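Pyruvate kinase (Cryptosporidium parvum, PDB 4DRS) catalyses, as pyruvate kinase of glycolysis, the transfer of a phosphoryl group between phosphoenolpyruvate and ADP, giving pyruvate and ATP. Local coordinates at the interface of chains A and B and the interface of chains A and C. Numbering follows the deposited sequence. Chains: chain A/B/C, Pyruvate kinase.

Contact 1: the interface of chains A and B. Residues chain A 277, 308-309, 312-313, 316; chain B 25-26, 29, 32.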
# COMPACT_ATOMS: atom_id res chain seq x y z
N VAL A 277 31.50 -13.54 -0.30
CA VAL A 277 30.06 -13.55 -0.55
C VAL A 277 29.32 -14.41 0.48
O VAL A 277 28.31 -13.99 1.04
CB VAL A 277 29.71 -14.01 -1.99
CG1 VAL A 277 28.20 -14.01 -2.20
CG2 VAL A 277 30.39 -13.12 -3.03
N VAL A 308 23.50 -10.56 -9.72
CA VAL A 308 22.58 -10.93 -8.65
C VAL A 308 23.24 -10.69 -7.28
O VAL A 308 22.64 -10.09 -6.39
CB VAL A 308 22.11 -12.40 -8.77
CG1 VAL A 308 21.12 -12.75 -7.68
CG2 VAL A 308 21.49 -12.65 -10.14
N ALA A 309 24.48 -11.16 -7.15
CA ALA A 309 25.25 -11.01 -5.92
C ALA A 309 25.50 -9.54 -5.61
O ALA A 309 25.40 -9.13 -4.45
CB ALA A 309 26.56 -11.76 -6.02
N CYS A 312 22.21 -7.85 -4.44
CA CYS A 312 21.91 -8.31 -3.09
C CYS A 312 22.80 -7.66 -2.02
O CYS A 312 22.31 -7.24 -0.98
CB CYS A 312 22.00 -9.84 -3.00
SG CYS A 312 21.84 -10.46 -1.31
N MET A 313 24.11 -7.58 -2.29
CA MET A 313 25.05 -6.96 -1.36
C MET A 313 24.77 -5.46 -1.17
O MET A 313 24.90 -4.94 -0.06
CB MET A 313 26.50 -7.20 -1.78
CG MET A 313 26.98 -8.62 -1.56
SD MET A 313 28.72 -8.90 -1.95
CE MET A 313 28.71 -9.00 -3.74
N LYS A 316 21.57 -5.08 1.09
CA LYS A 316 21.95 -5.38 2.47
C LYS A 316 22.73 -4.25 3.13
O LYS A 316 22.51 -3.95 4.31
CB LYS A 316 22.73 -6.70 2.55
CG LYS A 316 21.88 -7.93 2.29
CD LYS A 316 22.70 -9.20 2.42
CE LYS A 316 21.80 -10.40 2.66
NZ LYS A 316 22.55 -11.50 3.32
N THR B 25 16.42 -10.74 -5.03
CA THR B 25 17.82 -10.81 -5.48
C THR B 25 18.68 -11.55 -4.46
O THR B 25 19.65 -12.22 -4.83
CB THR B 25 18.43 -9.41 -5.75
OG1 THR B 25 18.47 -8.66 -4.53
CG2 THR B 25 17.62 -8.65 -6.80
N CYS B 26 18.33 -11.44 -3.18
CA CYS B 26 19.11 -12.08 -2.11
C CYS B 26 18.83 -13.57 -1.93
O CYS B 26 19.70 -14.31 -1.46
CB CYS B 26 18.96 -11.32 -0.80
SG CYS B 26 19.99 -9.83 -0.72
N MET B 29 21.24 -15.14 -4.16
CA MET B 29 22.62 -15.13 -3.67
C MET B 29 22.93 -16.35 -2.80
O MET B 29 24.07 -16.82 -2.77
CB MET B 29 22.94 -13.83 -2.91
CG MET B 29 24.42 -13.47 -2.89
SD MET B 29 24.87 -12.02 -1.91
CE MET B 29 24.81 -12.70 -0.25
N ILE B 32 23.79 -19.29 -5.10
CA ILE B 32 25.08 -19.15 -5.77
C ILE B 32 26.15 -20.01 -5.10
O ILE B 32 26.76 -20.87 -5.75
CB ILE B 32 25.54 -17.67 -5.83
CG1 ILE B 32 24.60 -16.85 -6.72
CG2 ILE B 32 26.96 -17.56 -6.35
CD1 ILE B 32 24.84 -15.35 -6.67
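A disulfide between A:Cys312 and B:Cys26 ties together two pyruvate kinase subunits, crossing from helix 306-320 of one barrel domain to the short N-terminal helix 24-31 of its partner. The two SG atoms are 2.0 Å apart, and the torsion about the S-S bond, close to +104°, gives a right-handed bridge. A:Cys312 sends SG anti to its backbone N (chi1 173°), away from its own helix and toward B:Cys26, whose SG lies beside its own backbone N.

The tight part is this covalent bridge together with B:Thr25, whose carbonyl O sits 3.2 Å from the methyl CG1 of A:Val308. B:Met29, poorly ordered, runs along the far flank of the sulfurs, with SD about 3.5 Å from A:Cys312 SG. Its SD also meets A:Met313 CG, whose chain it crosses at about a right angle, and its CG meets A:Val277 CG1 at 3.9 Å; the bend at chi3 (77°) carries the terminal methyl CE toward A:Cys312 SG and the carbonyl O of A:Val277.

Contacts at the periphery are longer. The extended A:Lys316 lays its aliphatic chain beside the bridge, with CE 3.9 Å from B:Cys26 SG. Beyond B:Met29, the poorly ordered B:Ile32 brings CD1 to 4.0 Å from A:Ala309 CB, tip to tip.

Contact 2: the interface of chains A and B. Residues chain A 294, 298, 306, 328; chain B 341-342.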
# COMPACT_ATOMS: atom_id res chain seq x y z
N ARG A 294 35.74 -6.62 -8.88
CA ARG A 294 35.92 -7.72 -9.84
C ARG A 294 36.56 -8.97 -9.21
O ARG A 294 35.95 -10.04 -9.20
CB ARG A 294 36.72 -7.22 -11.05
CG ARG A 294 36.40 -7.91 -12.37
CD ARG A 294 36.26 -6.91 -13.51
NE ARG A 294 35.95 -7.55 -14.79
CZ ARG A 294 35.49 -6.92 -15.87
NH1 ARG A 294 35.27 -5.61 -15.85
NH2 ARG A 294 35.26 -7.60 -16.98
N GLY A 298 34.29 -13.77 -10.72
CA GLY A 298 33.92 -14.18 -12.07
C GLY A 298 34.50 -15.51 -12.54
O GLY A 298 34.26 -15.93 -13.67
N ILE A 306 26.80 -12.95 -11.24
CA ILE A 306 27.53 -11.84 -10.63
C ILE A 306 26.64 -10.63 -10.32
O ILE A 306 26.70 -10.08 -9.21
CB ILE A 306 28.77 -11.42 -11.46
CG1 ILE A 306 29.84 -12.52 -11.42
CG2 ILE A 306 29.37 -10.12 -10.94
CD1 ILE A 306 30.79 -12.50 -12.60
N THR A 328 33.53 -2.08 -10.64
CA THR A 328 33.85 -3.22 -11.50
C THR A 328 34.58 -2.77 -12.76
O THR A 328 34.58 -3.47 -13.78
CB THR A 328 32.60 -4.05 -11.85
OG1 THR A 328 31.56 -3.18 -12.31
CG2 THR A 328 32.10 -4.82 -10.63
N THR B 341 32.02 -8.68 -20.93
CA THR B 341 32.37 -8.12 -19.63
C THR B 341 31.11 -7.78 -18.84
O THR B 341 30.01 -7.76 -19.40
CB THR B 341 33.28 -6.88 -19.75
OG1 THR B 341 32.70 -5.94 -20.66
CG2 THR B 341 34.68 -7.29 -20.23
N ARG B 342 31.29 -7.52 -17.55
CA ARG B 342 30.19 -7.26 -16.62
C ARG B 342 29.13 -6.29 -17.14
O ARG B 342 27.95 -6.64 -17.19
CB ARG B 342 30.74 -6.76 -15.28
CG ARG B 342 31.19 -7.87 -14.35
CD ARG B 342 32.34 -7.42 -13.47
NE ARG B 342 32.77 -8.47 -12.55
CZ ARG B 342 33.50 -9.53 -12.89
NH1 ARG B 342 33.90 -9.71 -14.14
NH2 ARG B 342 33.83 -10.42 -11.96
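The ARGDLG segment of the pyruvate kinase barrel, which begins at the end of strand 289-293 and belongs to the active site in this family, receives an arginine from the neighbouring subunit. B:Arg342 opens helix 342-354 and reaches across the dimer interface with its guanidinium turned broadside to its own chain (chi4 76°). The flat group is held between two aliphatic surfaces. Over the centre of one face lies CG of A:Arg294, 3.4 Å from CZ of B:Arg342; the other face carries CD1 of A:Ile306, set toward the rim and 3.7 Å from NH2 of B:Arg342.

The two arginines cross with their guanidinium planes 36° apart. NE of A:Arg294 and NH1 of B:Arg342 are 3.1 Å apart, yet the N-H points away and they form no hydrogen bond. CD of B:Arg342 in turn sits over one face of the A:Arg294 guanidinium, offset toward the rim.

A bond within chain A steadies A:Arg294: its NH1 donates to the carbonyl O of A:Thr328 at 3.1 Å. This bond is bent (141° at H), approached nearly along the C=O axis but tilted from the guanidinium plane. The same A:Thr328 packs CB against CD of B:Arg342 at 3.7 Å. At the far end, NH2 of A:Arg294 has CG2 of B:Thr341 at its edge, 3.3 Å away.

The site lies where strands 289-293 and 324-327 end and helix 306-320 begins, with the side chain of B:Arg342, from the first turn of the partner's helix 342-354, inserted among them.

Contact 3: the interface of chains A and C. Residues chain A 405-408, 411-412; chain C 419, 422-423, 522.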
# COMPACT_ATOMS: atom_id res chain seq x y z
N PRO A 405 12.44 -0.49 18.48
CA PRO A 405 12.87 0.92 18.53
C PRO A 405 14.30 1.14 18.05
O PRO A 405 15.11 0.21 18.06
CB PRO A 405 12.76 1.26 20.01
CG PRO A 405 13.00 -0.03 20.71
CD PRO A 405 12.43 -1.11 19.82
N VAL A 406 14.60 2.36 17.64
CA VAL A 406 15.95 2.75 17.23
C VAL A 406 16.57 3.64 18.31
O VAL A 406 15.89 4.01 19.27
CB VAL A 406 15.96 3.49 15.87
CG1 VAL A 406 15.58 2.55 14.74
CG2 VAL A 406 15.04 4.71 15.90
N ALA A 407 17.85 3.96 18.17
CA ALA A 407 18.49 4.92 19.07
C ALA A 407 18.03 6.34 18.73
O ALA A 407 17.53 6.59 17.63
CB ALA A 407 20.01 4.81 18.97
N VAL A 408 18.18 7.25 19.69
CA VAL A 408 17.76 8.65 19.53
C VAL A 408 18.31 9.29 18.24
O VAL A 408 17.53 9.83 17.46
CB VAL A 408 18.09 9.51 20.78
CG1 VAL A 408 18.04 11.00 20.47
CG2 VAL A 408 17.13 9.17 21.91
N ALA A 411 16.43 8.18 15.17
CA ALA A 411 15.07 8.71 15.16
C ALA A 411 15.06 10.17 14.71
O ALA A 411 14.22 10.56 13.90
CB ALA A 411 14.43 8.57 16.53
N ILE A 412 16.00 10.97 15.22
CA ILE A 412 16.14 12.37 14.79
C ILE A 412 16.41 12.44 13.29
O ILE A 412 15.83 13.29 12.59
CB ILE A 412 17.26 13.10 15.57
CG1 ILE A 412 16.97 13.11 17.09
CG2 ILE A 412 17.45 14.53 15.05
CD1 ILE A 412 15.81 13.99 17.53
N SER C 419 8.67 10.21 15.70
CA SER C 419 9.81 10.00 16.60
C SER C 419 9.39 9.29 17.87
O SER C 419 10.13 8.45 18.38
CB SER C 419 10.48 11.33 16.95
OG SER C 419 11.47 11.65 15.99
N ASP C 422 9.19 5.73 16.80
CA ASP C 422 10.48 5.13 16.46
C ASP C 422 11.41 4.82 17.65
O ASP C 422 12.18 3.87 17.59
CB ASP C 422 11.21 5.99 15.43
CG ASP C 422 10.61 5.89 14.03
OD1 ASP C 422 9.79 4.97 13.76
OD2 ASP C 422 10.97 6.73 13.19
N VAL C 423 11.35 5.63 18.71
CA VAL C 423 12.10 5.34 19.93
C VAL C 423 11.23 4.69 21.01
O VAL C 423 11.72 4.34 22.09
CB VAL C 423 12.81 6.58 20.54
CG1 VAL C 423 13.86 7.14 19.59
CG2 VAL C 423 11.80 7.65 20.96
N ILE C 522 14.40 14.78 21.62
CA ILE C 522 14.06 13.57 22.37
C ILE C 522 14.88 13.55 23.66
O ILE C 522 16.11 13.61 23.63
CB ILE C 522 14.31 12.29 21.55
CG1 ILE C 522 13.61 12.38 20.18
CG2 ILE C 522 13.84 11.06 22.33
CD1 ILE C 522 13.83 11.19 19.27
O HOH W 1 11.56 9.34 13.66
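The flat carboxylate of C:Asp422 turns the tip of OD2 to a water, 2.7 Å away, that also reaches A:Ala411 across the interface, while the puckered ring of A:Pro405, which follows a cis peptide bond, lays CA and CB against the main-chain carbonyl O of C:Asp422, CA at 3.2 Å. The setting is the interface between alpha/beta domains, the C-C contact of pyruvate kinase tetramers. The same C:Asp422 O, at the C-terminal end of helix 408-422, accepts a hydrogen bond from A:Val406 N at 2.8 Å (162° at H). A:Val406 covers this bond with methyl CG2; with CG1 anti to the carbonyl carbon (chi1 -68°), CG2 is the branch left between backbone N and carbonyl carbon.

Next to this bond, helix 408-422 of chain A offers apolar side chains. A:Ala411 CB abuts C:Val423 CG1 at 3.4 Å and meets C:Ile522 CD1 at 3.8 Å. A:Val408 and A:Ile412 run antiparallel to the C:Ile522 side chain, alongside it, A:Ile412 CD1 lying 3.8 Å from C:Ile522 CG1.

On the other side of A:Ala411, the bridging water is 2.9 Å from the carbonyl O of A:Ala411. Its longest link is to the hydroxyl OG of C:Ser419, 3.3 Å from the water oxygen.

Contacts 1 and 2 belong to one two-fold interface, that of chains A and B, with C-alpha centres about 14 Å apart. They share helix 306-320: A:Ile306 at its first residue serves contact 2, and positions 308 to 316 serve contact 1, so the covalent tether sits near the family's active-site segment. Contact 3 lies about 30 Å from contact 1 and 40 Å from contact 2, on the interface with chain C. Chain A uses separate surfaces for its two neighbours. With their twins the two interfaces join four copies into the deposited tetramer; they may also carry signals between subunits of this allosteric enzyme.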